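Local coordinates for protein Bd0816 (Bdellovibrio bacteriovorus HD100, PDB 5CER) that probably acts as a serine-type D-Ala-D-Ala carboxypeptidase of the peptidase S13 family, at residues L57-T62 with M67-E72; L91-V96 with N395-E400; N140-F145 with R177-L182; L83-I88 with T147-A152; R75-G80 with Y223-G228. The protein carries 2 engineered substitutions. All coordinates share one frame; numbering follows the deposited sequence.

Contact 1 (L57-T62 with M67-E72)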
# COMPACT_ATOMS: atom_id res chain seq x y z
N LEU A 57 25.93 7.96 15.60
CA LEU A 57 25.82 7.46 16.96
C LEU A 57 27.16 7.76 17.62
O LEU A 57 28.21 7.30 17.17
CB LEU A 57 25.54 5.96 16.94
CG LEU A 57 24.37 5.49 16.07
CD1 LEU A 57 24.41 4.01 15.88
CD2 LEU A 57 23.04 5.90 16.67
N HIS A 58 27.11 8.52 18.71
CA HIS A 58 28.27 9.04 19.45
C HIS A 58 28.33 8.27 20.78
O HIS A 58 27.51 8.47 21.66
CB HIS A 58 28.07 10.55 19.68
CG HIS A 58 28.15 11.34 18.41
ND1 HIS A 58 29.35 11.67 17.82
CD2 HIS A 58 27.19 11.82 17.60
CE1 HIS A 58 29.12 12.34 16.71
NE2 HIS A 58 27.81 12.44 16.55
N LEU A 59 29.29 7.36 20.86
CA LEU A 59 29.39 6.37 21.92
C LEU A 59 30.58 6.71 22.81
O LEU A 59 31.74 6.78 22.33
CB LEU A 59 29.54 5.00 21.26
CG LEU A 59 28.22 4.37 20.84
CD1 LEU A 59 28.36 3.68 19.49
CD2 LEU A 59 27.68 3.38 21.85
N THR A 60 30.31 6.96 24.09
CA THR A 60 31.34 7.35 25.04
C THR A 60 31.34 6.36 26.21
O THR A 60 30.31 6.21 26.86
CB THR A 60 31.08 8.80 25.55
OG1 THR A 60 30.96 9.70 24.44
CG2 THR A 60 32.17 9.27 26.49
N PRO A 61 32.49 5.71 26.51
CA PRO A 61 32.53 4.83 27.68
C PRO A 61 32.28 5.52 29.04
O PRO A 61 32.77 6.64 29.27
CB PRO A 61 33.94 4.22 27.67
CG PRO A 61 34.62 4.70 26.44
CD PRO A 61 33.76 5.71 25.75
N THR A 62 31.46 4.87 29.86
CA THR A 62 31.25 5.23 31.25
C THR A 62 32.12 4.37 32.15
O THR A 62 32.52 3.28 31.77
CB THR A 62 29.78 5.03 31.67
OG1 THR A 62 29.33 3.70 31.37
CG2 THR A 62 28.87 6.03 30.99
N MET A 67 28.08 2.30 27.83
CA MET A 67 28.26 3.45 26.98
C MET A 67 27.20 4.52 27.28
O MET A 67 26.10 4.21 27.70
CB MET A 67 28.16 3.04 25.50
CG MET A 67 29.28 2.18 24.93
SD MET A 67 30.95 2.82 25.10
CE MET A 67 31.78 2.38 23.59
N ASP A 68 27.57 5.79 27.17
CA ASP A 68 26.62 6.85 26.89
C ASP A 68 26.50 6.91 25.36
O ASP A 68 27.47 6.62 24.64
CB ASP A 68 27.08 8.22 27.42
CG ASP A 68 26.99 8.35 28.97
OD1 ASP A 68 26.25 7.60 29.61
OD2 ASP A 68 27.69 9.22 29.53
N LEU A 69 25.32 7.28 24.89
CA LEU A 69 25.02 7.39 23.48
C LEU A 69 24.30 8.73 23.19
O LEU A 69 23.25 9.02 23.78
CB LEU A 69 24.13 6.22 23.06
CG LEU A 69 23.53 6.23 21.65
CD1 LEU A 69 24.56 6.55 20.58
CD2 LEU A 69 22.95 4.85 21.38
N HIS A 70 24.85 9.52 22.27
CA HIS A 70 24.11 10.65 21.70
C HIS A 70 23.79 10.32 20.24
O HIS A 70 24.71 10.06 19.45
CB HIS A 70 24.90 11.96 21.78
CG HIS A 70 24.17 13.11 21.17
ND1 HIS A 70 23.03 13.64 21.73
CD2 HIS A 70 24.38 13.80 20.02
CE1 HIS A 70 22.57 14.61 20.96
NE2 HIS A 70 23.38 14.75 19.93
N VAL A 71 22.50 10.36 19.88
CA VAL A 71 22.07 10.11 18.52
C VAL A 71 21.95 11.43 17.83
O VAL A 71 21.10 12.28 18.19
CB VAL A 71 20.70 9.39 18.49
CG1 VAL A 71 20.33 8.99 17.06
CG2 VAL A 71 20.72 8.16 19.40
N GLU A 72 22.78 11.61 16.81
CA GLU A 72 22.67 12.74 15.91
C GLU A 72 21.83 12.25 14.73
O GLU A 72 22.27 11.43 13.95
CB GLU A 72 24.04 13.20 15.45
CG GLU A 72 24.04 14.39 14.52
CD GLU A 72 25.41 14.67 13.94
OE1 GLU A 72 26.38 14.08 14.40
OE2 GLU A 72 25.52 15.50 13.01
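Strands 57-61 and 67-72 run antiparallel, their axes 157° apart, with His58 and His70 as one hydrogen-bonded pair and Thr60 and Asp68 as the next. The two strands form a beta hairpin, which supplies two adjacent inner strands of a six-stranded mixed sheet. Four N-H to O bonds tie it together; the shortest, from Asp68 N to Thr60 O, is 2.8 Å. Between them, Leu59 CA and Leu69 CA bring their hydrogens up to carbonyl oxygens of the opposite strand.

The polar face carries the histidines. His58 CG lies anti to its carbonyl carbon (chi1 -68°), and this swings the ring along the sheet toward Glu72. His58 NE2 donates to Glu72 OE1 over 3.1 Å; the bond is nearly straight, and the acceptor sits in the ring plane. Ring and carboxylate are almost coplanar, and the acceptor meets the ring at its edge. The His70 ring stacks on Tyr187 and bonds through ND1 to Thr103 OG1. Farther along, Thr62 CG2 comes within 3.4 Å of Asp68 OD1, an oxygen that also accepts from Asn101 N of strand 98-104.

The apolar face belongs to Leu57, Leu59, Pro61, Leu69, Val71 and Met67. Leu69 CD1 touches Leu57 CB at 3.8 Å. Met67 lies athwart Leu59, with Met67 CG 3.7 Å from Leu59 CD2. Its chain then bends at chi2 and chi3, and this fold in the side chain lays Met67 SD beside the proline, 3.6 Å from Pro61 N.

Contact 2 (L91-V96 with N395-E400)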
# COMPACT_ATOMS: atom_id res chain seq x y z
N LEU A 91 24.91 -2.95 17.58
CA LEU A 91 25.53 -2.50 18.82
C LEU A 91 26.23 -3.67 19.54
O LEU A 91 27.36 -3.53 20.04
CB LEU A 91 24.51 -1.79 19.73
CG LEU A 91 24.17 -0.38 19.27
CD1 LEU A 91 22.94 0.16 20.00
CD2 LEU A 91 25.34 0.58 19.43
N ASN A 92 25.55 -4.81 19.54
CA ASN A 92 26.07 -6.04 20.17
C ASN A 92 27.33 -6.56 19.43
O ASN A 92 28.25 -7.04 20.06
CB ASN A 92 24.98 -7.13 20.24
CG ASN A 92 23.90 -6.87 21.31
OD1 ASN A 92 23.04 -7.72 21.65
ND2 ASN A 92 23.93 -5.68 21.82
N ARG A 93 27.33 -6.47 18.10
CA ARG A 93 28.52 -6.78 17.32
C ARG A 93 29.71 -5.94 17.76
O ARG A 93 30.83 -6.46 17.79
CB ARG A 93 28.27 -6.63 15.82
CG ARG A 93 27.36 -7.70 15.23
CD ARG A 93 27.17 -7.47 13.76
NE ARG A 93 28.49 -7.36 13.13
CZ ARG A 93 28.97 -6.36 12.39
NH1 ARG A 93 28.27 -5.33 12.09
NH2 ARG A 93 30.21 -6.47 11.91
N MET A 94 29.47 -4.68 18.11
CA MET A 94 30.51 -3.78 18.62
C MET A 94 30.73 -3.88 20.12
O MET A 94 31.36 -3.00 20.68
CB MET A 94 30.12 -2.32 18.43
CG MET A 94 30.01 -1.66 17.08
SD MET A 94 29.50 0.06 17.37
CE MET A 94 30.69 0.78 18.51
N LYS A 95 30.14 -4.86 20.78
CA LYS A 95 30.29 -5.11 22.22
C LYS A 95 29.55 -4.15 23.13
O LYS A 95 30.00 -3.93 24.28
CB LYS A 95 31.75 -5.00 22.68
CG LYS A 95 32.85 -5.51 21.80
CD LYS A 95 34.18 -5.04 22.32
CE LYS A 95 35.31 -5.96 21.79
NZ LYS A 95 36.13 -5.28 20.75
N VAL A 96 28.49 -3.53 22.62
CA VAL A 96 27.67 -2.62 23.41
C VAL A 96 26.32 -3.27 23.67
O VAL A 96 25.52 -3.48 22.74
CB VAL A 96 27.51 -1.27 22.71
CG1 VAL A 96 26.50 -0.40 23.46
CG2 VAL A 96 28.86 -0.56 22.60
N ASN A 395 25.26 -2.23 3.10
CA ASN A 395 26.03 -1.07 3.45
C ASN A 395 25.42 -0.33 4.63
O ASN A 395 25.81 0.80 4.93
CB ASN A 395 26.11 -0.12 2.25
CG ASN A 395 27.06 -0.62 1.18
OD1 ASN A 395 28.25 -0.60 1.36
ND2 ASN A 395 26.53 -1.07 0.05
N SER A 396 24.53 -0.98 5.37
CA SER A 396 23.99 -0.38 6.59
C SER A 396 24.77 -0.73 7.84
O SER A 396 24.55 -0.10 8.88
CB SER A 396 22.52 -0.78 6.75
OG SER A 396 21.75 -0.33 5.62
N TYR A 397 25.71 -1.69 7.78
CA TYR A 397 26.52 -2.02 8.97
C TYR A 397 27.26 -0.77 9.48
O TYR A 397 27.73 0.03 8.70
CB TYR A 397 27.56 -3.11 8.71
CG TYR A 397 26.98 -4.38 8.13
CD1 TYR A 397 26.12 -5.18 8.87
CD2 TYR A 397 27.32 -4.81 6.84
CE1 TYR A 397 25.60 -6.35 8.34
CE2 TYR A 397 26.82 -5.99 6.32
CZ TYR A 397 25.94 -6.74 7.08
OH TYR A 397 25.46 -7.90 6.59
N LEU A 398 27.36 -0.66 10.80
CA LEU A 398 28.02 0.47 11.47
C LEU A 398 29.47 0.68 11.02
O LEU A 398 30.24 -0.27 11.05
CB LEU A 398 27.96 0.29 13.01
CG LEU A 398 26.59 0.33 13.70
CD1 LEU A 398 26.77 0.15 15.20
CD2 LEU A 398 25.78 1.58 13.40
N THR A 399 29.84 1.89 10.58
CA THR A 399 31.22 2.21 10.19
C THR A 399 31.65 3.48 10.89
O THR A 399 30.82 4.25 11.36
CB THR A 399 31.35 2.45 8.67
OG1 THR A 399 30.46 3.50 8.30
CG2 THR A 399 31.05 1.19 7.86
N GLU A 400 32.96 3.69 10.99
CA GLU A 400 33.52 4.90 11.64
C GLU A 400 33.12 6.14 10.85
O GLU A 400 33.06 6.07 9.63
CB GLU A 400 35.05 4.81 11.72
CG GLU A 400 35.66 5.35 13.02
CD GLU A 400 37.16 5.60 12.91
OE1 GLU A 400 37.69 5.72 11.78
OE2 GLU A 400 37.83 5.70 13.96
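Leu398 drives its CD1 methyl against Met94, and this is the tight end of the contact: Leu398 CD1 stands 3.5 Å from Met94 SD and 4.2 Å from Met94 CG. The methionine chain runs roughly perpendicular to the leucine. Its straight chi2 (179°) carries SD out to the leucine, and the turn at chi3 (55°) takes CE away from it. Leu91 CD2 adds only a loose touch to Leu398 CD1, at 4.5 Å. Leu398 also packs on Val196 and Leu57, while Met94 rests on Leu59.

Met94 is the first residue past the end of helix 81-93. A Schellman motif closes the helix: Val96 N bonds back to Leu91 O and Lys95 N to Asn92 O, with Lys95 at positive phi. The strand entered at Thr399 is an edge strand of the six-stranded mixed sheet.

Toward solvent the fit slackens. Arg93 NH1 reaches Tyr397 CD1 at 3.9 Å, with guanidinium and ring planes 70° apart, an oblique approach. The charge is met elsewhere, by Glu90 OE1 in a salt bridge, and that same carboxylate oxygen accepts from Leu398 N. Tyr397 OH is hydrogen-bonded to Phe167 N.

Contact 3 (N140-F145 with R177-L182)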
# COMPACT_ATOMS: atom_id res chain seq x y z
N ASN A 140 8.67 6.27 22.60
CA ASN A 140 9.13 5.13 21.80
C ASN A 140 10.39 4.48 22.28
O ASN A 140 10.44 3.25 22.40
CB ASN A 140 9.36 5.55 20.34
CG ASN A 140 8.08 5.71 19.58
OD1 ASN A 140 7.58 4.76 18.99
ND2 ASN A 140 7.51 6.89 19.65
N LEU A 141 11.42 5.29 22.54
CA LEU A 141 12.64 4.80 23.16
C LEU A 141 12.37 4.04 24.48
O LEU A 141 12.90 2.95 24.71
CB LEU A 141 13.64 5.95 23.41
CG LEU A 141 14.33 6.52 22.17
CD1 LEU A 141 15.09 7.82 22.48
CD2 LEU A 141 15.25 5.51 21.52
N LYS A 142 11.55 4.63 25.31
CA LYS A 142 11.30 4.11 26.64
C LYS A 142 10.46 2.85 26.61
O LYS A 142 10.79 1.87 27.28
CB LYS A 142 10.60 5.18 27.47
CG LYS A 142 11.04 5.24 28.89
CD LYS A 142 10.07 6.05 29.73
CE LYS A 142 10.75 7.34 30.15
NZ LYS A 142 11.52 7.12 31.42
N GLU A 143 9.38 2.87 25.83
CA GLU A 143 8.41 1.79 25.82
C GLU A 143 8.75 0.65 24.87
O GLU A 143 8.30 -0.47 25.11
CB GLU A 143 7.00 2.34 25.49
CG GLU A 143 6.47 3.24 26.60
CD GLU A 143 5.10 3.86 26.33
OE1 GLU A 143 4.56 3.76 25.20
OE2 GLU A 143 4.56 4.45 27.28
N SER A 144 9.47 0.94 23.78
CA SER A 144 9.68 -0.07 22.70
C SER A 144 11.13 -0.42 22.46
O SER A 144 11.47 -1.61 22.52
CB SER A 144 9.04 0.40 21.39
OG SER A 144 7.67 0.72 21.56
N PHE A 145 11.98 0.59 22.21
CA PHE A 145 13.43 0.38 22.01
C PHE A 145 14.12 -0.29 23.23
O PHE A 145 15.01 -1.12 23.04
CB PHE A 145 14.14 1.69 21.68
CG PHE A 145 15.58 1.52 21.27
CD1 PHE A 145 16.59 1.38 22.21
CD2 PHE A 145 15.92 1.45 19.93
CE1 PHE A 145 17.91 1.22 21.81
CE2 PHE A 145 17.24 1.25 19.52
CZ PHE A 145 18.22 1.16 20.45
N ARG A 177 19.31 2.90 30.53
CA ARG A 177 18.92 3.45 31.80
C ARG A 177 18.16 4.79 31.72
O ARG A 177 17.11 4.92 32.31
CB ARG A 177 20.18 3.70 32.63
CG ARG A 177 19.84 3.97 34.07
CD ARG A 177 20.96 3.82 35.04
NE ARG A 177 21.14 2.48 35.60
CZ ARG A 177 22.30 2.10 36.09
NH1 ARG A 177 23.28 2.98 36.15
NH2 ARG A 177 22.49 0.88 36.56
N ASN A 178 18.76 5.79 31.08
CA ASN A 178 18.19 7.12 31.00
C ASN A 178 18.10 7.55 29.57
O ASN A 178 18.94 7.20 28.76
CB ASN A 178 19.03 8.12 31.76
CG ASN A 178 18.90 7.94 33.27
OD1 ASN A 178 17.81 7.94 33.81
ND2 ASN A 178 20.02 7.77 33.95
N ILE A 179 17.03 8.26 29.28
CA ILE A 179 16.73 8.73 27.96
C ILE A 179 16.30 10.21 28.11
O ILE A 179 15.46 10.52 28.96
CB ILE A 179 15.57 7.89 27.33
CG1 ILE A 179 16.02 6.44 27.03
CG2 ILE A 179 15.03 8.56 26.08
CD1 ILE A 179 14.90 5.41 27.14
N SER A 180 16.88 11.10 27.31
CA SER A 180 16.42 12.48 27.25
C SER A 180 16.86 13.19 25.99
O SER A 180 17.76 12.74 25.27
CB SER A 180 16.90 13.27 28.47
OG SER A 180 18.29 13.24 28.54
N PHE A 181 16.16 14.29 25.71
CA PHE A 181 16.41 15.12 24.52
C PHE A 181 17.62 15.99 24.79
O PHE A 181 17.76 16.51 25.89
CB PHE A 181 15.18 15.98 24.22
CG PHE A 181 15.39 17.00 23.13
CD1 PHE A 181 15.66 16.60 21.83
CD2 PHE A 181 15.30 18.37 23.41
CE1 PHE A 181 15.84 17.53 20.82
CE2 PHE A 181 15.49 19.30 22.40
CZ PHE A 181 15.76 18.88 21.10
N LEU A 182 18.49 16.14 23.79
CA LEU A 182 19.62 17.06 23.87
C LEU A 182 19.85 17.67 22.49
O LEU A 182 20.30 16.96 21.60
CB LEU A 182 20.87 16.32 24.33
CG LEU A 182 22.18 17.12 24.43
CD1 LEU A 182 22.01 18.31 25.37
CD2 LEU A 182 23.31 16.23 24.93
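Ile179 lays both of its branches against one turn of helix 130-145. The Ile179 CG2 methyl meets Leu141 CD1 at 3.7 Å and Leu141 CB at 4.0 Å, the two side chains running at a slant to one another. The other branch reaches past the leucine to the helix backbone, where Ile179 CD1 touches Lys142 CA at 3.9 Å. With CG1 beside the backbone N (chi1 -68°) and CG2 anti to that N, the isoleucine spreads its two ends over neighbouring helix residues, and is the only residue of 177-182 to touch 140-145.

Lys142 takes part through the root of its chain: Lys142 CG lies 4.2 Å from Ile179 CD1, so the isoleucine methyl fits against aliphatic carbon. The interface is small and made by van der Waals contact, burying 144 Å² over both sides.

The helix is unusual just here. Asn140 O accepts from both Ser144 N and Phe145 N, the latter bond at 3.1 Å, and residues 141-145 make a wider pi-type turn in the last stretch of the helix.

What results is a helix laid on the face of a mixed sheet at one edge strand, 175-181. That strand is hydrogen-bonded to strand 98-104, and Leu141 reaches over to Leu102 and Phe104 of that neighbour. Ile179 also packs on Ile138 one turn earlier, Phe181 continues along the same helix to Ala134 and Ile130, and Phe145 turns to Ser84, Leu87 and Ile88 of helix 81-93.

Contact 4 (L83-I88 with T147-A152)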
# COMPACT_ATOMS: atom_id res chain seq x y z
N LEU A 83 14.53 -1.08 11.86
CA LEU A 83 15.82 -0.45 11.86
C LEU A 83 16.39 -0.42 13.29
O LEU A 83 17.61 -0.55 13.49
CB LEU A 83 15.74 0.95 11.25
CG LEU A 83 16.78 1.50 10.26
CD1 LEU A 83 17.27 2.94 10.46
CD2 LEU A 83 17.93 0.55 10.32
N SER A 84 15.50 -0.30 14.28
CA SER A 84 15.91 -0.43 15.69
C SER A 84 16.49 -1.84 15.98
O SER A 84 17.52 -1.93 16.66
CB SER A 84 14.77 -0.06 16.64
OG SER A 84 14.43 1.33 16.54
N TYR A 85 15.81 -2.90 15.51
CA TYR A 85 16.27 -4.26 15.74
C TYR A 85 17.64 -4.44 15.13
O TYR A 85 18.52 -5.05 15.73
CB TYR A 85 15.31 -5.29 15.17
CG TYR A 85 13.99 -5.52 15.89
CD1 TYR A 85 13.72 -4.96 17.17
CD2 TYR A 85 13.03 -6.33 15.32
CE1 TYR A 85 12.51 -5.18 17.82
CE2 TYR A 85 11.82 -6.56 15.97
CZ TYR A 85 11.57 -6.01 17.22
OH TYR A 85 10.37 -6.23 17.83
N PHE A 86 17.81 -3.94 13.92
CA PHE A 86 19.10 -4.01 13.23
C PHE A 86 20.20 -3.26 14.01
O PHE A 86 21.33 -3.77 14.13
CB PHE A 86 18.97 -3.47 11.77
CG PHE A 86 20.26 -3.46 11.01
CD1 PHE A 86 20.81 -4.64 10.54
CD2 PHE A 86 20.97 -2.28 10.82
CE1 PHE A 86 22.01 -4.66 9.83
CE2 PHE A 86 22.17 -2.28 10.11
CZ PHE A 86 22.69 -3.46 9.62
N LEU A 87 19.86 -2.07 14.53
CA LEU A 87 20.81 -1.26 15.29
C LEU A 87 21.22 -1.99 16.57
O LEU A 87 22.40 -1.93 16.98
CB LEU A 87 20.20 0.11 15.66
CG LEU A 87 21.01 0.98 16.62
CD1 LEU A 87 22.37 1.33 16.03
CD2 LEU A 87 20.26 2.24 17.01
N ILE A 88 20.28 -2.67 17.19
CA ILE A 88 20.56 -3.44 18.41
C ILE A 88 21.53 -4.58 18.11
O ILE A 88 22.49 -4.77 18.86
CB ILE A 88 19.27 -3.93 19.09
CG1 ILE A 88 18.51 -2.70 19.63
CG2 ILE A 88 19.55 -4.93 20.21
CD1 ILE A 88 17.19 -2.96 20.33
N THR A 147 12.50 -2.06 25.85
CA THR A 147 11.82 -3.19 26.47
C THR A 147 12.31 -4.51 25.87
O THR A 147 13.03 -4.52 24.86
CB THR A 147 10.27 -3.06 26.39
OG1 THR A 147 9.88 -2.64 25.07
CG2 THR A 147 9.73 -2.05 27.41
N ALA A 148 11.90 -5.62 26.49
CA ALA A 148 12.14 -6.97 25.93
C ALA A 148 11.80 -7.03 24.44
O ALA A 148 10.69 -6.62 24.03
CB ALA A 148 11.32 -8.00 26.67
N ILE A 149 12.75 -7.49 23.62
CA ILE A 149 12.51 -7.64 22.20
C ILE A 149 11.41 -8.70 21.95
O ILE A 149 11.42 -9.77 22.57
CB ILE A 149 13.81 -7.98 21.43
CG1 ILE A 149 14.74 -6.77 21.47
CG2 ILE A 149 13.51 -8.36 19.97
CD1 ILE A 149 16.06 -6.96 20.77
N ASN A 150 10.49 -8.40 21.02
CA ASN A 150 9.50 -9.37 20.55
C ASN A 150 10.24 -10.44 19.77
O ASN A 150 10.68 -10.20 18.63
CB ASN A 150 8.46 -8.67 19.68
CG ASN A 150 7.32 -9.57 19.25
OD1 ASN A 150 7.52 -10.67 18.68
ND2 ASN A 150 6.12 -9.09 19.44
N ARG A 151 10.39 -11.61 20.38
CA ARG A 151 11.13 -12.73 19.76
C ARG A 151 10.62 -13.16 18.38
O ARG A 151 11.42 -13.33 17.45
CB ARG A 151 11.22 -13.96 20.70
CG ARG A 151 12.41 -13.95 21.67
CD ARG A 151 13.72 -13.66 20.93
NE ARG A 151 14.46 -12.52 21.46
CZ ARG A 151 15.49 -11.92 20.83
NH1 ARG A 151 15.91 -12.32 19.63
NH2 ARG A 151 16.12 -10.89 21.42
N ALA A 152 9.30 -13.29 18.24
CA ALA A 152 8.70 -13.70 16.97
C ALA A 152 8.95 -12.67 15.86
O ALA A 152 9.32 -13.05 14.73
CB ALA A 152 7.23 -14.00 17.14
O HOH W 1 10.24 -5.81 20.47
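Tyr85 OH is gripped by a water and by Arg81 NH1 where it approaches Asn150. The water lies 2.7 Å from Tyr85 OH and accepts from Asn150 N, also at 2.7 Å, so the helix residue is bridged to the loop backbone. Arg81, one turn earlier in helix 81-93, bonds to the same phenol oxygen. Asn150 CB rests 3.6 Å from Tyr85 OH, directly beside the water bridge.

The rest of the contact is apolar. Ile149 puts its CG2 over one face of the Tyr85 ring, 4.0 Å from Tyr85 CE1 and 4.1 Å from Tyr85 CZ; tyrosine and isoleucine run antiparallel alongside one another. Ile149 CG2 also stands 3.9 Å above the plane of the Arg151 guanidinium, displaced from the centre of the group, and thus touches two flat groups at once. The branch with CD1 goes to Ile88: the two isoleucines meet end to end through their methyls, Ile149 CD1 lying 4.1 Å from Ile88 CG2. At chi1 -68° the Ile149 methyl CG2 is turned to the tyrosine and the CG1 arm to Ile88.

Tyr85 is further packed by Met153, Tyr154 and Leu157 of helix 151-163, while Phe145 and Ile174 lie against Ile88. Arg151, for its part, makes a cation-pi contact with Tyr154.

The loop passes helix 81-93 and runs into helix 151-163, with Asn150 as the residue right before it: it is the N-cap, with CG anti to its backbone N (chi1 -175°) and OD1 accepting from Met153 N, the standard side-chain cap of a helix start.

Contact 5 (R75-G80 with Y223-G228)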
# COMPACT_ATOMS: atom_id res chain seq x y z
N ARG A 75 16.92 12.64 10.23
CA ARG A 75 15.49 12.66 9.93
C ARG A 75 14.99 11.42 9.14
O ARG A 75 14.01 11.50 8.40
CB ARG A 75 15.09 13.97 9.21
CG ARG A 75 15.59 15.24 9.89
CD ARG A 75 14.84 16.48 9.39
NE ARG A 75 13.41 16.41 9.68
CZ ARG A 75 12.84 16.70 10.83
NH1 ARG A 75 13.55 17.13 11.86
NH2 ARG A 75 11.55 16.55 10.96
N ASP A 76 15.64 10.29 9.35
CA ASP A 76 15.30 9.07 8.66
C ASP A 76 13.79 8.71 8.79
O ASP A 76 13.28 8.49 9.90
CB ASP A 76 16.18 7.93 9.20
CG ASP A 76 16.05 6.63 8.39
OD1 ASP A 76 14.99 6.39 7.79
OD2 ASP A 76 17.04 5.85 8.37
N PRO A 77 13.07 8.67 7.66
CA PRO A 77 11.64 8.54 7.74
C PRO A 77 11.15 7.10 7.83
O PRO A 77 9.92 6.89 7.80
CB PRO A 77 11.18 9.17 6.41
CG PRO A 77 12.29 8.83 5.48
CD PRO A 77 13.52 9.05 6.31
N ILE A 78 12.05 6.13 7.88
CA ILE A 78 11.67 4.72 8.07
C ILE A 78 12.31 4.13 9.34
O ILE A 78 12.40 2.91 9.49
CB ILE A 78 11.99 3.91 6.78
CG1 ILE A 78 11.14 2.61 6.73
CG2 ILE A 78 13.48 3.67 6.62
CD1 ILE A 78 11.12 1.95 5.37
N PHE A 79 12.72 5.00 10.27
CA PHE A 79 13.35 4.57 11.52
C PHE A 79 12.25 4.18 12.51
O PHE A 79 11.54 5.03 13.05
CB PHE A 79 14.27 5.66 12.09
CG PHE A 79 15.47 5.11 12.80
CD1 PHE A 79 15.31 4.24 13.86
CD2 PHE A 79 16.77 5.50 12.44
CE1 PHE A 79 16.42 3.73 14.54
CE2 PHE A 79 17.89 5.01 13.12
CZ PHE A 79 17.71 4.13 14.17
N GLY A 80 12.10 2.88 12.72
CA GLY A 80 11.15 2.33 13.69
C GLY A 80 11.63 1.00 14.25
O GLY A 80 12.84 0.80 14.43
N TYR A 223 7.67 14.64 3.01
CA TYR A 223 7.12 15.94 2.66
C TYR A 223 7.63 17.04 3.63
O TYR A 223 8.14 18.07 3.18
CB TYR A 223 5.59 15.83 2.64
CG TYR A 223 4.78 17.04 2.20
CD1 TYR A 223 4.46 17.22 0.88
CD2 TYR A 223 4.27 17.95 3.13
CE1 TYR A 223 3.68 18.30 0.48
CE2 TYR A 223 3.48 19.02 2.73
CZ TYR A 223 3.19 19.20 1.41
OH TYR A 223 2.43 20.27 0.99
N TRP A 224 7.54 16.80 4.93
CA TRP A 224 8.07 17.77 5.93
C TRP A 224 9.58 17.91 5.83
O TRP A 224 10.07 19.02 5.83
CB TRP A 224 7.67 17.44 7.40
CG TRP A 224 6.22 17.37 7.59
CD1 TRP A 224 5.29 18.19 7.05
CD2 TRP A 224 5.51 16.42 8.34
NE1 TRP A 224 4.04 17.81 7.40
CE2 TRP A 224 4.15 16.73 8.21
CE3 TRP A 224 5.89 15.35 9.15
CZ2 TRP A 224 3.14 15.99 8.85
CZ3 TRP A 224 4.89 14.61 9.79
CH2 TRP A 224 3.53 14.93 9.63
N ASN A 225 10.28 16.78 5.69
CA ASN A 225 11.74 16.78 5.54
C ASN A 225 12.21 17.56 4.35
O ASN A 225 13.25 18.21 4.43
CB ASN A 225 12.30 15.36 5.38
CG ASN A 225 12.28 14.57 6.67
OD1 ASN A 225 11.95 15.08 7.72
ND2 ASN A 225 12.62 13.29 6.58
N LEU A 226 11.44 17.52 3.26
CA LEU A 226 11.80 18.28 2.06
C LEU A 226 11.46 19.78 2.14
O LEU A 226 11.79 20.53 1.20
CB LEU A 226 11.19 17.65 0.79
CG LEU A 226 11.76 16.25 0.53
CD1 LEU A 226 10.86 15.42 -0.40
CD2 LEU A 226 13.19 16.29 -0.01
N GLY A 227 10.78 20.21 3.21
CA GLY A 227 10.43 21.60 3.38
C GLY A 227 8.97 21.91 3.46
O GLY A 227 8.59 23.07 3.59
N GLY A 228 8.10 20.91 3.39
CA GLY A 228 6.65 21.15 3.49
C GLY A 228 6.08 21.89 2.31
O GLY A 228 6.67 21.94 1.22
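Arg75 and Asn225 hold each other by two hydrogen bonds, one through each end of the amide. Arg75 NE donates to Asn225 OD1 over 2.8 Å, with the oxygen in the guanidinium plane at its edge. Relative to the amide, however, NE stands well above the carbonyl plane, 48° out of it, and the two flat groups are nearly perpendicular. Asn225 ND2 in turn gives a more bent bond of 2.9 Å to Arg75 O. Arg75 reaches this position by a bend at chi3 (62°), which folds NE back over the amide.

Van der Waals contact is slight. Arg75 CB lies 3.6 Å from Asn225 OD1, and Pro77 CD approaches Asn225 ND2 at 4.3 Å.

Backbone turns follow both residues. A type I turn spans Asp76 to Phe79, and Asp76 OD1 accepts from Ile78 N at 3.0 Å in an Asx turn. In segment 223-228 a Schellman motif at Gly227 ends the helix of Asn225.

The loop follows strand 67-72 and enters helix 81-93, with Gly80 as the N-cap. Asn225 of helix 216-225 meets this loop, while Leu226 packs on helix 35-47 and Ile78 on helix 203-213.

Contacts 1 to 4 cluster around one mixed sheet and the helices on it, on the same side of the chain's centre, whereas the centre of contact 5 lies about 10 Å from the centre of the chain. Helix 81-93 is shared by contacts 2 and 4, whose centres are about 15 Å apart. It also touches the hairpin of contact 1, through Leu87 CD1 against Leu57 CD1 at 3.4 Å. Contacts 3 and 4 meet where Phe145 CD2 reaches Ser84 OG at 3.7 Å. Contact 4 is nested inside the loop closed by contact 5; their centres are about 22 Å apart, yet Phe79 CE1 touches Ser84 OG at 3.7 Å.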